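PDB 2VPT: lipolytic enzyme from Clostridium thermocellum, which hydrolyses acetyl esters of xylan as the catalytic domain of a cellulosomal family 3 carbohydrate esterase with an SGNH-hydrolase fold. Local coordinates for residues G18-G22 and H178-Y184; Y128-P132 and L161-F166; I91-L97 and P132-Y138. The contacts are given in a common frame with arbitrary orientation. Residue numbers count along the deposited sequence, not the author numbering.

Contact 1 of 3, residues G18-G22 and H178-Y184; sequences GMGGG and HLSEIGY
G18, just past helix 14-17, has positive phi (105/36). M19, modelled as selenomethionine, has polyproline-II-like angles (-61/158). Its CB sits over the face of the H178 imidazole, 3.6 Å from the ring centroid, a CH-pi contact, and M19 O accepts from Y184 OH at 2.6 Å. G20 (99/-140) passes H178 with CA atoms 4.8 Å apart; a CB here would clash with L179 O and H178 CB. G21 lies beside S180, CA to CA 4.2 Å, and G21 N donates to L179 O at 2.9 Å. G22 (101/15), again with positive phi, brings its CA to 3.9 Å from E181 OE2. In the other segment, S180 (chi1 p) N-caps helix 181-203, with G183 N to S180 OG 3.0 Å; S180 OG also hydrogen-bonds T170 O. H178 (chi1 m) hydrogen-bonds S14 OG through NE2 and D175 OD2 through ND1, consistent with the Ser-His-Asp triad of SGNH hydrolases. The M19 methylene thus braces the imidazole, while two hydrogen bonds tie the glycine-rich loop to residues following it.

Contact 2 of 3, residues Y128-P132 and L161-F166; sequences YYPWP and LSEIQF
An inverse gamma turn centred on P130 (-81/60) and closed by W131 N to Y129 O at 2.8 Å shapes 128-132; no hydrogen bond crosses to 161-166. The facing segment is a 3-10 turn at 161-163, with I164 N to L161 O 3.1 Å, then loop to F166. The backbones come closest at Y129 and S162, CA to CA 4.4 Å, and S162 CB lies 3.3 Å from Y128 O. These are the loops after the neighbouring parallel strands 122-126 and 156-159 of the alpha/beta/alpha SGNH-hydrolase sheet, meeting at the C-terminal ends of these strands. Apolar side chains fill the gap: I164 CG2 sits 3.6 Å from P130 CD and 3.9 Å from Y129 CB. F166 (chi1 t) runs along P130 to W131, with CB 4.0 Å from P130 CG, CZ 3.6 Å from W131 CB and CE1 4.3 Å from Y129 CD1. Its ring barely overlaps the five-membered ring of W131, centroids 5.8 Å apart and planes at 29°. W131 NE1 bonds G176 O, and Y129 OH bonds L177 O.

Contact 3 of 3, residues I91-L97 and P132-Y138; sequences IGGNDLL and PEAIKQY
The Y138 ring (chi1 t, chi2 53°) lies across G92 and G93 at the start of helix 93-99, with G92 O over one face and its hydroxyl donating to the backbone, Y138 OH to I91 O 2.8 Å. I91 is extended (-156/155), and G92 (118/-12) is the N-cap residue. An ideal CB on G92 would stand 2.0 Å from Y138 OH, so the missing side chain lets Y138 OH come within 3.5 Å of G92 CA. In the other segment, P132 enters through a cis peptide, and residues 133-135 have helical phi/psi and lead into the helix that runs through 136-138. The closest CA pairs are G93 with I135 at 6.7 Å and L96 with Y138 at 7.3 Å. I135 (t, p) extends its CD1 to 3.7 Å from G93 CA, over the first turn of helix 93-99. L96 (t, p) puts CD2 3.4 Å from A134 O, 4.2 Å from I135 CD1 and 4.2 Å from Y138 CB. Toward the surface, L97 (m, t) has CD1 4.0 Å from P132 CG and CD2 4.3 Å from A134 CB. The contact joins the helical segments after parallel strands 86-90 and 122-126; helices 68-82 and 104-117 pack on I91 and Y138. One hydrogen bond from a buried tyrosine satisfies the I91 carbonyl, while the remaining side-chain contacts are mainly apolar, from buried I135 out to exposed L97.

All three contacts lie in the same GDSL-family domain. Contact 2 touches both others: L179 CG of contact 1 is 3.6 Å from Y129 CE2, and I164 CD1 lies 4.2 Å from G183 O. Toward contact 3, Y128 OH, which also hydrogen-bonds D13 OD2, lies 3.0 Å from G93 N, a probable hydrogen bond, and Y129 O packs 3.4 Å from I135 CG2; the two contacts share P132. Centres are 13 Å apart for contacts 1 and 2, and 11 Å for 2 and 3. Contacts 1 and 3 do not touch, with nearest atoms about 7 Å apart. H178 places contact 1 at the probable triad with S14 and D175, and the Y129 side chain lies near it.

Contact 1 of 3, residues G18-G22 and H178-Y184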
ATOM      1  N   GLY A  18       2.719   3.378  -4.902  1.00  9.28           N
ATOM      2  CA  GLY A  18       1.976   2.893  -6.064  1.00 10.17           C
ATOM      3  C   GLY A  18       0.483   3.123  -6.084  1.00 10.91           C
ATOM      4  O   GLY A  18      -0.280   2.297  -6.586  1.00 11.05           O
HETATM    5  N   MSE A  19       0.026   4.256  -5.563  1.00 11.48           N
HETATM    6  CA  MSE A  19      -1.373   4.592  -5.722  1.00 12.74           C
HETATM    7  C   MSE A  19      -1.687   4.720  -7.213  1.00 12.61           C
HETATM    8  O   MSE A  19      -0.797   4.933  -8.046  1.00 12.85           O
HETATM    9  CB  MSE A  19      -1.725   5.879  -4.977  1.00 13.84           C
HETATM   10  CG  MSE A  19      -1.676   5.731  -3.492  1.00 14.74           C
HETATM   11 SE   MSE A  19      -2.448   7.248  -2.554  0.50 15.43          SE
HETATM   12  CE  MSE A  19      -2.820   6.440  -0.872  1.00 19.32           C
ATOM     13  N   GLY A  20      -2.958   4.575  -7.557  1.00 12.95           N
ATOM     14  CA  GLY A  20      -3.382   4.548  -8.954  1.00 13.59           C
ATOM     15  C   GLY A  20      -3.566   3.119  -9.403  1.00 13.93           C
ATOM     16  O   GLY A  20      -4.098   2.274  -8.665  1.00 14.84           O
ATOM     17  N   GLY A  21      -3.137   2.844 -10.625  1.00 13.72           N
ATOM     18  CA  GLY A  21      -3.232   1.494 -11.177  1.00 13.57           C
ATOM     19  C   GLY A  21      -2.023   0.651 -10.834  1.00 13.23           C
ATOM     20  O   GLY A  21      -0.962   1.174 -10.517  1.00 13.60           O
ATOM     21  N   GLY A  22      -2.195  -0.665 -10.891  1.00 13.30           N
ATOM     22  CA  GLY A  22      -1.105  -1.599 -10.698  1.00 12.72           C
ATOM     23  C   GLY A  22      -0.979  -2.286  -9.349  1.00 12.73           C
ATOM     24  O   GLY A  22       0.060  -2.833  -9.051  1.00 12.66           O
ATOM     25  N   HIS A 178      -2.905   9.931 -10.000  1.00 16.44           N
ATOM     26  CA  HIS A 178      -1.835   8.953 -10.019  1.00 15.50           C
ATOM     27  C   HIS A 178      -1.818   8.186 -11.324  1.00 14.95           C
ATOM     28  O   HIS A 178      -2.819   8.114 -12.039  1.00 15.98           O
ATOM     29  CB  HIS A 178      -1.995   7.976  -8.859  1.00 15.35           C
ATOM     30  CG  HIS A 178      -1.804   8.615  -7.523  1.00 16.08           C
ATOM     31  ND1 HIS A 178      -2.859   8.952  -6.710  1.00 15.91           N
ATOM     32  CD2 HIS A 178      -0.683   9.003  -6.874  1.00 16.86           C
ATOM     33  CE1 HIS A 178      -2.393   9.511  -5.603  1.00 16.74           C
ATOM     34  NE2 HIS A 178      -1.077   9.561  -5.682  1.00 18.46           N
ATOM     35  N   LEU A 179      -0.660   7.616 -11.612  1.00 14.23           N
ATOM     36  CA  LEU A 179      -0.459   6.859 -12.837  1.00 13.84           C
ATOM     37  C   LEU A 179      -1.301   5.588 -12.899  1.00 14.19           C
ATOM     38  O   LEU A 179      -1.582   4.956 -11.883  1.00 14.48           O
ATOM     39  CB  LEU A 179       1.025   6.492 -12.989  1.00 13.54           C
ATOM     40  CG  LEU A 179       2.000   7.650 -13.204  1.00 14.11           C
ATOM     41  CD1 LEU A 179       3.408   7.149 -12.986  1.00 15.94           C
ATOM     42  CD2 LEU A 179       1.835   8.301 -14.583  1.00 15.79           C
ATOM     43  N   SER A 180      -1.677   5.221 -14.124  1.00 14.62           N
ATOM     44  CA  SER A 180      -2.233   3.912 -14.424  1.00 14.91           C
ATOM     45  C   SER A 180      -1.131   2.861 -14.501  1.00 14.80           C
ATOM     46  O   SER A 180       0.063   3.175 -14.448  1.00 13.86           O
ATOM     47  CB  SER A 180      -2.905   3.968 -15.787  1.00 15.18           C
ATOM     48  OG  SER A 180      -1.919   4.241 -16.768  1.00 16.73           O
ATOM     49  N   GLU A 181      -1.514   1.598 -14.676  1.00 15.40           N
ATOM     50  CA  GLU A 181      -0.541   0.544 -14.894  1.00 16.88           C
ATOM     51  C   GLU A 181       0.350   0.847 -16.107  1.00 16.17           C
ATOM     52  O   GLU A 181       1.563   0.652 -16.066  1.00 15.30           O
ATOM     53  CB  GLU A 181      -1.277  -0.786 -15.071  1.00 17.53           C
ATOM     54  CG  GLU A 181      -0.439  -2.021 -14.959  1.00 19.89           C
ATOM     55  CD  GLU A 181      -1.319  -3.257 -14.792  1.00 21.41           C
ATOM     56  OE1 GLU A 181      -2.213  -3.455 -15.635  1.00 26.25           O
ATOM     57  OE2 GLU A 181      -1.142  -4.014 -13.810  1.00 26.11           O
ATOM     58  N   ILE A 182      -0.260   1.323 -17.188  1.00 16.12           N
ATOM     59  CA  ILE A 182       0.492   1.717 -18.368  1.00 16.37           C
ATOM     60  C   ILE A 182       1.452   2.867 -18.068  1.00 15.22           C
ATOM     61  O   ILE A 182       2.603   2.833 -18.475  1.00 14.90           O
ATOM     62  CB  ILE A 182      -0.449   2.057 -19.538  1.00 17.21           C
ATOM     63  CG1 ILE A 182      -0.924   0.755 -20.181  1.00 18.89           C
ATOM     64  CG2 ILE A 182       0.261   2.923 -20.589  1.00 18.21           C
ATOM     65  CD1 ILE A 182       0.079   0.160 -21.156  1.00 23.26           C
ATOM     66  N   GLY A 183       0.991   3.863 -17.320  1.00 14.55           N
ATOM     67  CA  GLY A 183       1.843   4.979 -16.949  1.00 13.75           C
ATOM     68  C   GLY A 183       3.033   4.521 -16.126  1.00 12.91           C
ATOM     69  O   GLY A 183       4.152   4.954 -16.353  1.00 12.22           O
ATOM     70  N   TYR A 184       2.800   3.625 -15.167  1.00 12.37           N
ATOM     71  CA  TYR A 184       3.900   3.102 -14.376  1.00 12.11           C
ATOM     72  C   TYR A 184       4.905   2.304 -15.207  1.00 11.77           C
ATOM     73  O   TYR A 184       6.096   2.322 -14.925  1.00 11.32           O
ATOM     74  CB  TYR A 184       3.404   2.270 -13.191  1.00 11.27           C
ATOM     75  CG  TYR A 184       2.943   3.077 -11.995  1.00 10.55           C
ATOM     76  CD1 TYR A 184       3.814   3.931 -11.351  1.00 10.17           C
ATOM     77  CD2 TYR A 184       1.676   2.923 -11.463  1.00 10.24           C
ATOM     78  CE1 TYR A 184       3.425   4.651 -10.221  1.00 10.12           C
ATOM     79  CE2 TYR A 184       1.268   3.644 -10.355  1.00 10.50           C
ATOM     80  CZ  TYR A 184       2.147   4.512  -9.735  1.00  9.77           C
ATOM     81  OH  TYR A 184       1.764   5.233  -8.601  1.00 11.75           O
TER

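Contact 2 of 3, residues Y128-P132 and L161-F166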
ATOM      1  N   TYR A 128       9.135  14.378 -11.816  1.00 11.13           N
ATOM      2  CA  TYR A 128       7.805  13.804 -11.974  1.00 11.39           C
ATOM      3  C   TYR A 128       7.309  13.848 -13.410  1.00 11.90           C
ATOM      4  O   TYR A 128       7.665  14.723 -14.197  1.00 12.42           O
ATOM      5  CB  TYR A 128       6.797  14.548 -11.075  1.00 11.32           C
ATOM      6  CG  TYR A 128       6.961  14.265  -9.605  1.00 10.80           C
ATOM      7  CD1 TYR A 128       6.084  13.431  -8.952  1.00 11.16           C
ATOM      8  CD2 TYR A 128       7.992  14.845  -8.859  1.00 10.41           C
ATOM      9  CE1 TYR A 128       6.217  13.173  -7.592  1.00 10.33           C
ATOM     10  CE2 TYR A 128       8.133  14.579  -7.514  1.00 10.65           C
ATOM     11  CZ  TYR A 128       7.250  13.727  -6.887  1.00 10.01           C
ATOM     12  OH  TYR A 128       7.389  13.479  -5.528  1.00 11.20           O
ATOM     13  N   TYR A 129       6.450  12.894 -13.744  1.00 12.14           N
ATOM     14  CA  TYR A 129       5.626  13.014 -14.942  1.00 12.98           C
ATOM     15  C   TYR A 129       4.838  14.329 -14.812  1.00 14.05           C
ATOM     16  O   TYR A 129       4.537  14.773 -13.707  1.00 13.65           O
ATOM     17  CB  TYR A 129       4.703  11.797 -15.095  1.00 13.21           C
ATOM     18  CG  TYR A 129       3.830  11.521 -13.898  1.00 13.64           C
ATOM     19  CD1 TYR A 129       2.546  12.035 -13.826  1.00 14.84           C
ATOM     20  CD2 TYR A 129       4.303  10.769 -12.817  1.00 13.55           C
ATOM     21  CE1 TYR A 129       1.742  11.810 -12.728  1.00 15.33           C
ATOM     22  CE2 TYR A 129       3.508  10.541 -11.706  1.00 13.22           C
ATOM     23  CZ  TYR A 129       2.225  11.058 -11.667  1.00 14.31           C
ATOM     24  OH  TYR A 129       1.407  10.828 -10.575  1.00 17.63           O
ATOM     25  N   PRO A 130       4.533  14.984 -15.930  1.00 15.34           N
ATOM     26  CA  PRO A 130       3.978  16.349 -15.882  1.00 16.33           C
ATOM     27  C   PRO A 130       2.470  16.438 -15.590  1.00 17.98           C
ATOM     28  O   PRO A 130       1.695  16.978 -16.395  1.00 19.20           O
ATOM     29  CB  PRO A 130       4.309  16.877 -17.278  1.00 17.42           C
ATOM     30  CG  PRO A 130       4.176  15.667 -18.133  1.00 16.26           C
ATOM     31  CD  PRO A 130       4.768  14.539 -17.314  1.00 15.28           C
ATOM     32  N   TRP A 131       2.059  15.920 -14.437  1.00 18.50           N
ATOM     33  CA  TRP A 131       0.654  15.925 -14.037  1.00 19.51           C
ATOM     34  C   TRP A 131       0.567  15.892 -12.518  1.00 19.97           C
ATOM     35  O   TRP A 131       1.210  15.050 -11.901  1.00 19.77           O
ATOM     36  CB  TRP A 131      -0.054  14.696 -14.608  1.00 21.21           C
ATOM     37  CG  TRP A 131      -1.534  14.745 -14.446  1.00 22.23           C
ATOM     38  CD1 TRP A 131      -2.279  14.089 -13.526  1.00 22.45           C
ATOM     39  CD2 TRP A 131      -2.447  15.511 -15.235  1.00 22.18           C
ATOM     40  NE1 TRP A 131      -3.609  14.384 -13.693  1.00 23.44           N
ATOM     41  CE2 TRP A 131      -3.738  15.257 -14.741  1.00 22.75           C
ATOM     42  CE3 TRP A 131      -2.298  16.379 -16.322  1.00 22.32           C
ATOM     43  CZ2 TRP A 131      -4.882  15.852 -15.288  1.00 22.89           C
ATOM     44  CZ3 TRP A 131      -3.433  16.967 -16.867  1.00 22.29           C
ATOM     45  CH2 TRP A 131      -4.707  16.696 -16.349  1.00 22.31           C
ATOM     46  N   PRO A 132      -0.175  16.836 -11.902  1.00 19.96           N
ATOM     47  CA  PRO A 132      -0.834  17.991 -12.509  1.00 20.47           C
ATOM     48  C   PRO A 132       0.194  18.954 -13.098  1.00 20.39           C
ATOM     49  O   PRO A 132       1.371  18.896 -12.740  1.00 19.26           O
ATOM     50  CB  PRO A 132      -1.566  18.641 -11.328  1.00 21.02           C
ATOM     51  CG  PRO A 132      -0.823  18.211 -10.140  1.00 21.04           C
ATOM     52  CD  PRO A 132      -0.345  16.827 -10.439  1.00 20.47           C
ATOM     53  N   LEU A 161      12.148  11.432 -15.361  1.00 11.87           N
ATOM     54  CA  LEU A 161      10.825  10.862 -15.576  1.00 12.17           C
ATOM     55  C   LEU A 161       9.900  11.789 -16.360  1.00 13.19           C
ATOM     56  O   LEU A 161       8.957  11.339 -17.029  1.00 13.65           O
ATOM     57  CB  LEU A 161      10.176  10.458 -14.243  1.00 11.63           C
ATOM     58  CG  LEU A 161      10.950   9.424 -13.417  1.00 11.08           C
ATOM     59  CD1 LEU A 161      10.197   9.068 -12.155  1.00 11.45           C
ATOM     60  CD2 LEU A 161      11.246   8.167 -14.237  1.00 11.31           C
ATOM     61  N   SER A 162      10.168  13.097 -16.295  1.00 13.81           N
ATOM     62  CA  SER A 162       9.367  14.064 -17.048  1.00 14.31           C
ATOM     63  C   SER A 162       9.497  13.957 -18.567  1.00 15.37           C
ATOM     64  O   SER A 162       8.697  14.575 -19.277  1.00 17.25           O
ATOM     65  CB  SER A 162       9.702  15.490 -16.621  1.00 14.43           C
ATOM     66  OG  SER A 162      11.062  15.798 -16.862  1.00 14.18           O
ATOM     67  N   GLU A 163      10.456  13.166 -19.052  1.00 15.70           N
ATOM     68  CA  GLU A 163      10.593  12.922 -20.498  1.00 16.98           C
ATOM     69  C   GLU A 163       9.571  11.904 -21.018  1.00 16.93           C
ATOM     70  O   GLU A 163       9.497  11.651 -22.235  1.00 17.79           O
ATOM     71  CB  GLU A 163      12.024  12.503 -20.847  1.00 16.70           C
ATOM     72  CG  GLU A 163      12.316  11.009 -20.712  1.00 17.26           C
ATOM     73  CD  GLU A 163      13.760  10.662 -20.975  1.00 17.75           C
ATOM     74  OE1 GLU A 163      14.641  11.536 -20.833  1.00 18.98           O
ATOM     75  OE2 GLU A 163      14.021   9.488 -21.310  1.00 19.90           O
ATOM     76  N   ILE A 164       8.786  11.318 -20.116  1.00 17.09           N
ATOM     77  CA  ILE A 164       7.661  10.468 -20.481  1.00 17.07           C
ATOM     78  C   ILE A 164       6.857  11.071 -21.632  1.00 18.30           C
ATOM     79  O   ILE A 164       6.583  12.271 -21.647  1.00 17.98           O
ATOM     80  CB  ILE A 164       6.745  10.183 -19.239  1.00 16.77           C
ATOM     81  CG1 ILE A 164       5.661   9.156 -19.577  1.00 17.18           C
ATOM     82  CG2 ILE A 164       6.139  11.491 -18.704  1.00 17.30           C
ATOM     83  CD1 ILE A 164       4.952   8.602 -18.340  1.00 17.28           C
ATOM     84  N   GLN A 165       6.523  10.220 -22.602  1.00 19.39           N
ATOM     85  CA  GLN A 165       5.588  10.566 -23.667  1.00 20.87           C
ATOM     86  C   GLN A 165       4.195  10.525 -23.061  1.00 20.94           C
ATOM     87  O   GLN A 165       3.503   9.512 -23.121  1.00 21.35           O
ATOM     88  CB  GLN A 165       5.724   9.563 -24.832  1.00 21.51           C
ATOM     89  CG  GLN A 165       4.650   9.654 -25.933  1.00 24.10           C
ATOM     90  CD  GLN A 165       3.504   8.633 -25.792  1.00 25.35           C
ATOM     91  OE1 GLN A 165       2.345   8.948 -26.074  1.00 27.94           O
ATOM     92  NE2 GLN A 165       3.829   7.410 -25.371  1.00 25.43           N
ATOM     93  N   PHE A 166       3.794  11.630 -22.455  1.00 21.45           N
ATOM     94  CA  PHE A 166       2.631  11.641 -21.583  1.00 21.70           C
ATOM     95  C   PHE A 166       1.317  11.737 -22.342  1.00 22.41           C
ATOM     96  O   PHE A 166       1.134  12.621 -23.172  1.00 22.95           O
ATOM     97  CB  PHE A 166       2.739  12.792 -20.579  1.00 22.05           C
ATOM     98  CG  PHE A 166       1.647  12.797 -19.552  1.00 21.99           C
ATOM     99  CD1 PHE A 166       1.609  11.827 -18.563  1.00 22.36           C
ATOM    100  CD2 PHE A 166       0.650  13.767 -19.580  1.00 23.26           C
ATOM    101  CE1 PHE A 166       0.594  11.822 -17.614  1.00 22.94           C
ATOM    102  CE2 PHE A 166      -0.370  13.768 -18.638  1.00 23.30           C
ATOM    103  CZ  PHE A 166      -0.395  12.794 -17.651  1.00 22.54           C
TER

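Contact 3 of 3, residues I91-L97 and P132-Y138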
ATOM      1  N   ILE A  91      10.749  12.283  -4.743  1.00  8.99           N
ATOM      2  CA  ILE A  91      10.104  12.976  -3.630  1.00  9.47           C
ATOM      3  C   ILE A  91      10.002  14.475  -3.881  1.00  9.62           C
ATOM      4  O   ILE A  91      10.768  15.045  -4.664  1.00 10.26           O
ATOM      5  CB  ILE A  91      10.898  12.684  -2.336  1.00  9.70           C
ATOM      6  CG1 ILE A  91      10.077  12.909  -1.061  1.00  9.34           C
ATOM      7  CG2 ILE A  91      12.209  13.439  -2.311  1.00 10.79           C
ATOM      8  CD1 ILE A  91       8.925  11.937  -0.862  1.00  9.99           C
ATOM      9  N   GLY A  92       9.014  15.097  -3.237  1.00  9.69           N
ATOM     10  CA  GLY A  92       8.869  16.561  -3.213  1.00 10.50           C
ATOM     11  C   GLY A  92       7.598  17.079  -3.824  1.00 11.03           C
ATOM     12  O   GLY A  92       7.256  18.248  -3.647  1.00 11.73           O
ATOM     13  N   GLY A  93       6.858  16.232  -4.524  1.00 10.92           N
ATOM     14  CA  GLY A  93       5.600  16.640  -5.092  1.00 11.69           C
ATOM     15  C   GLY A  93       4.617  17.071  -4.019  1.00 12.41           C
ATOM     16  O   GLY A  93       3.846  18.008  -4.219  1.00 13.49           O
ATOM     17  N   ASN A  94       4.628  16.380  -2.883  1.00 12.32           N
ATOM     18  CA  ASN A  94       3.701  16.720  -1.823  1.00 11.98           C
ATOM     19  C   ASN A  94       4.112  18.021  -1.138  1.00 12.03           C
ATOM     20  O   ASN A  94       3.236  18.761  -0.667  1.00 12.89           O
ATOM     21  CB  ASN A  94       3.530  15.597  -0.800  1.00 12.13           C
ATOM     22  CG  ASN A  94       2.780  14.420  -1.359  1.00 13.58           C
ATOM     23  OD1 ASN A  94       3.178  13.265  -1.159  1.00 17.24           O
ATOM     24  ND2 ASN A  94       1.714  14.687  -2.067  1.00 14.11           N
ATOM     25  N   ASP A  95       5.408  18.303  -1.048  1.00 11.72           N
ATOM     26  CA  ASP A  95       5.830  19.626  -0.519  1.00 11.79           C
ATOM     27  C   ASP A  95       5.151  20.735  -1.308  1.00 12.43           C
ATOM     28  O   ASP A  95       4.621  21.683  -0.724  1.00 13.04           O
ATOM     29  CB  ASP A  95       7.335  19.798  -0.563  1.00 12.22           C
ATOM     30  CG  ASP A  95       8.057  18.747   0.251  1.00 12.34           C
ATOM     31  OD1 ASP A  95       8.670  19.085   1.283  1.00 12.31           O
ATOM     32  OD2 ASP A  95       7.999  17.549  -0.142  1.00 12.52           O
ATOM     33  N   LEU A  96       5.127  20.613  -2.629  1.00 12.84           N
ATOM     34  CA  LEU A  96       4.473  21.611  -3.470  1.00 13.45           C
ATOM     35  C   LEU A  96       2.962  21.583  -3.321  1.00 15.14           C
ATOM     36  O   LEU A  96       2.341  22.599  -2.984  1.00 15.46           O
ATOM     37  CB  LEU A  96       4.873  21.439  -4.939  1.00 13.72           C
ATOM     38  CG  LEU A  96       4.177  22.390  -5.915  1.00 14.09           C
ATOM     39  CD1 LEU A  96       4.549  23.865  -5.628  1.00 17.02           C
ATOM     40  CD2 LEU A  96       4.503  22.030  -7.350  1.00 14.18           C
ATOM     41  N   LEU A  97       2.362  20.420  -3.540  1.00 15.97           N
ATOM     42  CA  LEU A  97       0.922  20.310  -3.696  1.00 17.50           C
ATOM     43  C   LEU A  97       0.189  20.327  -2.354  1.00 18.00           C
ATOM     44  O   LEU A  97      -0.934  20.838  -2.284  1.00 19.91           O
ATOM     45  CB  LEU A  97       0.568  19.052  -4.512  1.00 18.30           C
ATOM     46  CG  LEU A  97       1.140  19.039  -5.930  1.00 20.40           C
ATOM     47  CD1 LEU A  97       0.941  17.657  -6.560  1.00 23.17           C
ATOM     48  CD2 LEU A  97       0.536  20.118  -6.812  1.00 23.67           C
ATOM     49  N   PRO A 132      -0.175  16.836 -11.902  1.00 19.96           N
ATOM     50  CA  PRO A 132      -0.834  17.991 -12.509  1.00 20.47           C
ATOM     51  C   PRO A 132       0.194  18.954 -13.098  1.00 20.39           C
ATOM     52  O   PRO A 132       1.371  18.896 -12.740  1.00 19.26           O
ATOM     53  CB  PRO A 132      -1.566  18.641 -11.328  1.00 21.02           C
ATOM     54  CG  PRO A 132      -0.823  18.211 -10.140  1.00 21.04           C
ATOM     55  CD  PRO A 132      -0.345  16.827 -10.439  1.00 20.47           C
ATOM     56  N   GLU A 133      -0.260  19.835 -13.986  1.00 20.79           N
ATOM     57  CA  GLU A 133       0.600  20.819 -14.648  1.00 21.46           C
ATOM     58  C   GLU A 133       1.514  21.553 -13.661  1.00 19.73           C
ATOM     59  O   GLU A 133       2.680  21.806 -13.960  1.00 19.64           O
ATOM     60  CB  GLU A 133      -0.276  21.817 -15.436  1.00 22.80           C
ATOM     61  CG  GLU A 133       0.422  23.063 -15.992  1.00 26.61           C
ATOM     62  CD  GLU A 133       1.053  22.869 -17.364  1.00 31.59           C
ATOM     63  OE1 GLU A 133       1.198  21.707 -17.817  1.00 34.74           O
ATOM     64  OE2 GLU A 133       1.415  23.895 -17.990  1.00 33.99           O
ATOM     65  N   ALA A 134       0.991  21.855 -12.473  1.00 18.68           N
ATOM     66  CA  ALA A 134       1.721  22.589 -11.451  1.00 17.85           C
ATOM     67  C   ALA A 134       3.054  21.943 -11.066  1.00 16.47           C
ATOM     68  O   ALA A 134       3.976  22.630 -10.655  1.00 16.16           O
ATOM     69  CB  ALA A 134       0.855  22.754 -10.204  1.00 18.60           C
ATOM     70  N   ILE A 135       3.162  20.623 -11.197  1.00 15.33           N
ATOM     71  CA  ILE A 135       4.381  19.935 -10.783  1.00 14.79           C
ATOM     72  C   ILE A 135       5.603  20.342 -11.626  1.00 14.48           C
ATOM     73  O   ILE A 135       6.739  20.234 -11.170  1.00 13.14           O
ATOM     74  CB  ILE A 135       4.189  18.401 -10.805  1.00 14.45           C
ATOM     75  CG1 ILE A 135       5.209  17.710  -9.905  1.00 15.09           C
ATOM     76  CG2 ILE A 135       4.354  17.823 -12.220  1.00 14.40           C
ATOM     77  CD1 ILE A 135       5.077  17.988  -8.446  1.00 15.80           C
ATOM     78  N   LYS A 136       5.364  20.849 -12.837  1.00 14.87           N
ATOM     79  CA  LYS A 136       6.466  21.262 -13.709  1.00 16.41           C
ATOM     80  C   LYS A 136       7.352  22.329 -13.049  1.00 15.58           C
ATOM     81  O   LYS A 136       8.552  22.398 -13.292  1.00 15.52           O
ATOM     82  CB  LYS A 136       5.925  21.786 -15.041  1.00 16.92           C
ATOM     83  CG  LYS A 136       5.204  20.739 -15.900  1.00 18.60           C
ATOM     84  CD  LYS A 136       4.755  21.346 -17.228  1.00 20.43           C
ATOM     85  CE  LYS A 136       3.986  20.362 -18.071  1.00 24.58           C
ATOM     86  NZ  LYS A 136       3.426  21.007 -19.294  1.00 28.13           N
ATOM     87  N   GLN A 137       6.764  23.152 -12.185  1.00 15.77           N
ATOM     88  CA  GLN A 137       7.522  24.177 -11.491  1.00 16.24           C
ATOM     89  C   GLN A 137       8.589  23.578 -10.580  1.00 14.91           C
ATOM     90  O   GLN A 137       9.691  24.107 -10.441  1.00 15.72           O
ATOM     91  CB  GLN A 137       6.589  25.061 -10.660  1.00 16.73           C
ATOM     92  CG  GLN A 137       7.208  26.383 -10.262  1.00 18.48           C
ATOM     93  CD  GLN A 137       6.300  27.268  -9.426  1.00 18.78           C
ATOM     94  OE1 GLN A 137       5.279  26.834  -8.885  1.00 22.27           O
ATOM     95  NE2 GLN A 137       6.688  28.520  -9.304  1.00 20.09           N
ATOM     96  N   TYR A 138       8.244  22.463  -9.937  1.00 14.35           N
ATOM     97  CA  TYR A 138       9.192  21.731  -9.099  1.00 14.00           C
ATOM     98  C   TYR A 138      10.178  20.931  -9.962  1.00 13.85           C
ATOM     99  O   TYR A 138      11.377  20.938  -9.703  1.00 13.44           O
ATOM    100  CB  TYR A 138       8.440  20.808  -8.137  1.00 13.38           C
ATOM    101  CG  TYR A 138       9.322  19.944  -7.277  1.00 12.18           C
ATOM    102  CD1 TYR A 138      10.335  20.484  -6.519  1.00 13.14           C
ATOM    103  CD2 TYR A 138       9.143  18.573  -7.223  1.00 12.23           C
ATOM    104  CE1 TYR A 138      11.140  19.713  -5.738  1.00 12.24           C
ATOM    105  CE2 TYR A 138       9.949  17.789  -6.452  1.00 11.64           C
ATOM    106  CZ  TYR A 138      10.951  18.348  -5.707  1.00 10.82           C
ATOM    107  OH  TYR A 138      11.791  17.590  -4.918  1.00 11.76           O
TER